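Local coordinates for ethylbenzene dehydrogenase alpha-subunit (Aromatoleum aromaticum, PDB 2IVF), which is a molybdopterin oxidoreductase family subunit that holds a molybdenum atom, an iron/sulfur cluster and the ligands MGD and MD1, at residues M534-A547 with F952-V964. Residues are numbered along the deposited sequence; the frame is centred on the assembly and turned at random.
Sequences MKVVTSAVGLVPPA and FRYYFMNGSPAPV
Tyr954 pushes its ring into a hollow lined by Thr538 at the end of helix 526-540, the Leu543-Val544 backbone and Pro545. CG2 of Thr538 and CD of Pro545 both converge on its CE2, Pro545 CD at 3.6 Å, while the carbonyl O of Leu543 lies at the ring edge, in plane. CG anti to the backbone N (chi1 172°) turns the ring into this hollow, and its hydroxyl hydrogen-bonds Asp216. The other branch of Thr538 meets the type II turn Tyr955-Asn958: Phe956 N donates to Thr538 OG1 at 2.9 Å, a bent bond (142°). Thr538 OG1 in turn donates to Met534 O at 2.7 Å, linking helix to turn; Thr538 N reaches that carbonyl from the opposite face. The Phe956 ring is sandwiched: Leu543 CD1 covers one face, 3.9 Å from the centroid in a CH-pi contact, and Met957 CG sits over the centre of the other. At the helix flank Met534 CB rests against Tyr955 CG, and a water accepts from both Lys535 NZ and Arg953 NH1, while Arg953 NH2 bonds the carbonyls of Gly233 and Pro806. Farther along, Pro545 CB presses on Ser960 OG at 3.3 Å, and Ala547 CB nestles against Pro961. A second water accepts from Ala547 N and donates to Ser960 OG and Pro961 O. The loop between strands 915-917 and 969-975 thus packs on the molybdopterin oxidoreductase family region, Pro963 about 9 Å from MD1, with helix 197-210 beside Leu543 and Phe956, helix 217-221 beside Pro546 and Ser960, and strand 214-215 paired in parallel with 543-544.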
# COMPACT_ATOMS: atom_id res chain seq x y z
N MET A 534 6.34 12.27 -32.52
CA MET A 534 6.84 11.62 -31.33
C MET A 534 8.00 10.69 -31.62
O MET A 534 8.96 10.63 -30.85
CB MET A 534 5.73 10.85 -30.63
CG MET A 534 4.75 11.74 -29.90
SD MET A 534 5.51 12.84 -28.68
CE MET A 534 6.02 11.59 -27.46
N LYS A 535 7.91 9.97 -32.73
CA LYS A 535 8.97 9.07 -33.12
C LYS A 535 10.28 9.83 -33.25
O LYS A 535 11.29 9.41 -32.71
CB LYS A 535 8.63 8.33 -34.43
CG LYS A 535 7.42 7.42 -34.32
CD LYS A 535 7.39 6.29 -35.36
CE LYS A 535 6.94 6.74 -36.73
NZ LYS A 535 6.78 5.59 -37.69
N VAL A 536 10.24 10.99 -33.90
CA VAL A 536 11.44 11.79 -34.10
C VAL A 536 11.96 12.43 -32.83
O VAL A 536 13.11 12.24 -32.44
CB VAL A 536 11.21 12.88 -35.11
CG1 VAL A 536 12.42 13.80 -35.19
CG2 VAL A 536 10.89 12.24 -36.47
N VAL A 537 11.11 13.18 -32.16
CA VAL A 537 11.56 13.87 -30.97
C VAL A 537 12.13 12.89 -29.91
O VAL A 537 13.06 13.24 -29.21
CB VAL A 537 10.45 14.73 -30.38
CG1 VAL A 537 9.88 15.69 -31.47
CG2 VAL A 537 9.37 13.85 -29.80
N THR A 538 11.58 11.69 -29.78
CA THR A 538 12.03 10.76 -28.72
C THR A 538 13.55 10.49 -28.87
O THR A 538 14.35 10.57 -27.93
CB THR A 538 11.28 9.42 -28.82
OG1 THR A 538 9.89 9.65 -28.57
CG2 THR A 538 11.84 8.39 -27.82
N SER A 539 13.93 10.19 -30.09
CA SER A 539 15.32 9.91 -30.41
C SER A 539 16.22 11.16 -30.42
O SER A 539 17.44 11.06 -30.20
CB SER A 539 15.37 9.20 -31.77
OG SER A 539 14.70 7.96 -31.67
N ALA A 540 15.64 12.32 -30.73
CA ALA A 540 16.37 13.58 -30.70
C ALA A 540 16.77 13.93 -29.26
O ALA A 540 17.77 14.60 -29.04
CB ALA A 540 15.54 14.71 -31.31
N VAL A 541 15.98 13.51 -28.28
CA VAL A 541 16.28 13.86 -26.89
C VAL A 541 16.96 12.73 -26.09
O VAL A 541 17.08 12.85 -24.87
CB VAL A 541 15.00 14.34 -26.14
CG1 VAL A 541 14.29 15.47 -26.98
CG2 VAL A 541 14.07 13.19 -25.89
N GLY A 542 17.36 11.64 -26.77
CA GLY A 542 18.17 10.56 -26.12
C GLY A 542 17.40 9.53 -25.29
O GLY A 542 17.99 8.82 -24.45
N LEU A 543 16.09 9.46 -25.51
CA LEU A 543 15.25 8.46 -24.87
C LEU A 543 15.30 7.23 -25.76
O LEU A 543 14.98 7.31 -26.95
CB LEU A 543 13.82 8.94 -24.74
CG LEU A 543 13.66 10.07 -23.71
CD1 LEU A 543 12.36 10.81 -23.93
CD2 LEU A 543 13.74 9.51 -22.29
N VAL A 544 15.71 6.12 -25.17
CA VAL A 544 16.11 4.94 -25.96
C VAL A 544 15.47 3.68 -25.37
O VAL A 544 15.23 3.60 -24.15
CB VAL A 544 17.68 4.83 -26.02
CG1 VAL A 544 18.27 6.15 -26.49
CG2 VAL A 544 18.24 4.47 -24.63
N PRO A 545 15.13 2.70 -26.23
CA PRO A 545 14.62 1.40 -25.73
C PRO A 545 15.61 0.77 -24.77
O PRO A 545 16.77 0.66 -25.14
CB PRO A 545 14.52 0.54 -27.01
CG PRO A 545 15.31 1.27 -28.06
CD PRO A 545 15.22 2.73 -27.69
N PRO A 546 15.20 0.45 -23.53
CA PRO A 546 16.12 -0.10 -22.50
C PRO A 546 16.69 -1.50 -22.76
O PRO A 546 17.81 -1.80 -22.31
CB PRO A 546 15.29 -0.02 -21.22
CG PRO A 546 13.90 -0.04 -21.69
CD PRO A 546 13.85 0.65 -22.99
N ALA A 547 16.02 -2.33 -23.56
CA ALA A 547 16.59 -3.64 -23.95
C ALA A 547 17.97 -3.52 -24.62
O ALA A 547 18.80 -4.45 -24.52
CB ALA A 547 15.60 -4.44 -24.84
N PHE A 952 3.73 -1.06 -35.51
CA PHE A 952 4.96 -1.60 -34.93
C PHE A 952 6.00 -0.50 -34.95
O PHE A 952 6.60 -0.21 -35.99
CB PHE A 952 5.43 -2.83 -35.72
CG PHE A 952 4.48 -4.03 -35.65
CD1 PHE A 952 3.39 -4.06 -34.80
CD2 PHE A 952 4.73 -5.14 -36.44
CE1 PHE A 952 2.54 -5.16 -34.77
CE2 PHE A 952 3.88 -6.24 -36.42
CZ PHE A 952 2.80 -6.26 -35.59
N ARG A 953 6.22 0.12 -33.80
CA ARG A 953 7.07 1.33 -33.72
C ARG A 953 7.44 1.68 -32.31
O ARG A 953 6.87 1.18 -31.35
CB ARG A 953 6.38 2.53 -34.35
CG ARG A 953 5.11 2.96 -33.65
CD ARG A 953 4.13 3.71 -34.61
NE ARG A 953 2.71 3.59 -34.17
CZ ARG A 953 1.67 3.99 -34.91
NH1 ARG A 953 1.87 4.53 -36.09
NH2 ARG A 953 0.43 3.86 -34.46
N TYR A 954 8.43 2.56 -32.18
CA TYR A 954 8.84 3.05 -30.89
C TYR A 954 8.83 4.57 -30.87
O TYR A 954 9.37 5.23 -31.76
CB TYR A 954 10.25 2.53 -30.51
CG TYR A 954 10.76 3.20 -29.25
CD1 TYR A 954 10.14 2.98 -28.02
CD2 TYR A 954 11.80 4.13 -29.28
CE1 TYR A 954 10.58 3.62 -26.84
CE2 TYR A 954 12.25 4.76 -28.11
CZ TYR A 954 11.63 4.52 -26.91
OH TYR A 954 12.05 5.15 -25.75
N TYR A 955 8.21 5.10 -29.83
CA TYR A 955 8.45 6.47 -29.40
C TYR A 955 8.27 6.39 -27.89
O TYR A 955 7.93 5.32 -27.37
CB TYR A 955 7.49 7.45 -30.07
CG TYR A 955 6.02 7.13 -29.86
CD1 TYR A 955 5.36 7.57 -28.72
CD2 TYR A 955 5.27 6.43 -30.81
CE1 TYR A 955 4.01 7.31 -28.51
CE2 TYR A 955 3.89 6.16 -30.58
CZ TYR A 955 3.27 6.61 -29.44
OH TYR A 955 1.91 6.37 -29.18
N PHE A 956 8.51 7.50 -27.20
CA PHE A 956 8.70 7.50 -25.76
C PHE A 956 7.54 6.78 -25.05
O PHE A 956 6.37 7.06 -25.33
CB PHE A 956 8.86 8.94 -25.27
CG PHE A 956 9.02 9.09 -23.77
CD1 PHE A 956 9.88 8.28 -23.05
CD2 PHE A 956 8.33 10.09 -23.11
CE1 PHE A 956 10.03 8.45 -21.67
CE2 PHE A 956 8.48 10.26 -21.72
CZ PHE A 956 9.33 9.43 -21.01
N MET A 957 7.91 5.85 -24.17
CA MET A 957 7.02 4.99 -23.39
C MET A 957 6.24 3.94 -24.17
O MET A 957 5.48 3.15 -23.57
CB MET A 957 6.07 5.85 -22.56
CG MET A 957 6.79 6.85 -21.69
SD MET A 957 5.66 7.81 -20.69
CE MET A 957 4.60 8.35 -22.02
N ASN A 958 6.41 3.91 -25.48
CA ASN A 958 5.57 3.11 -26.34
C ASN A 958 6.37 2.30 -27.33
O ASN A 958 6.97 2.83 -28.24
CB ASN A 958 4.63 4.03 -27.14
CG ASN A 958 3.61 4.69 -26.28
OD1 ASN A 958 2.46 4.26 -26.22
ND2 ASN A 958 4.03 5.74 -25.58
N GLY A 959 6.37 1.00 -27.17
CA GLY A 959 6.99 0.13 -28.16
C GLY A 959 8.36 -0.31 -27.73
O GLY A 959 8.83 0.05 -26.66
N SER A 960 8.99 -1.11 -28.59
CA SER A 960 10.28 -1.77 -28.31
C SER A 960 10.06 -2.88 -27.25
O SER A 960 9.06 -2.88 -26.52
CB SER A 960 11.36 -0.76 -27.91
OG SER A 960 11.39 -0.52 -26.52
N PRO A 961 10.96 -3.87 -27.22
CA PRO A 961 10.78 -5.06 -26.41
C PRO A 961 11.11 -4.78 -24.97
O PRO A 961 12.23 -4.44 -24.66
CB PRO A 961 11.78 -6.06 -27.03
CG PRO A 961 12.73 -5.26 -27.78
CD PRO A 961 12.17 -3.93 -28.06
N ALA A 962 10.13 -4.91 -24.10
CA ALA A 962 10.30 -4.63 -22.67
C ALA A 962 10.93 -5.82 -21.93
O ALA A 962 10.45 -6.94 -21.99
CB ALA A 962 8.95 -4.24 -22.04
N PRO A 963 12.04 -5.58 -21.22
CA PRO A 963 12.75 -6.64 -20.49
C PRO A 963 12.16 -6.92 -19.12
O PRO A 963 12.87 -6.87 -18.10
CB PRO A 963 14.15 -6.05 -20.37
CG PRO A 963 13.85 -4.58 -20.16
CD PRO A 963 12.71 -4.27 -21.08
N VAL A 964 10.87 -7.24 -19.10
CA VAL A 964 10.02 -7.05 -17.92
C VAL A 964 9.12 -8.24 -17.64
O VAL A 964 8.27 -8.17 -16.78
CB VAL A 964 9.12 -5.82 -18.08
CG1 VAL A 964 9.97 -4.51 -18.30
CG2 VAL A 964 8.05 -6.01 -19.19
O HOH W 1 4.21 4.86 -37.75
O HOH W 2 13.51 -2.11 -25.02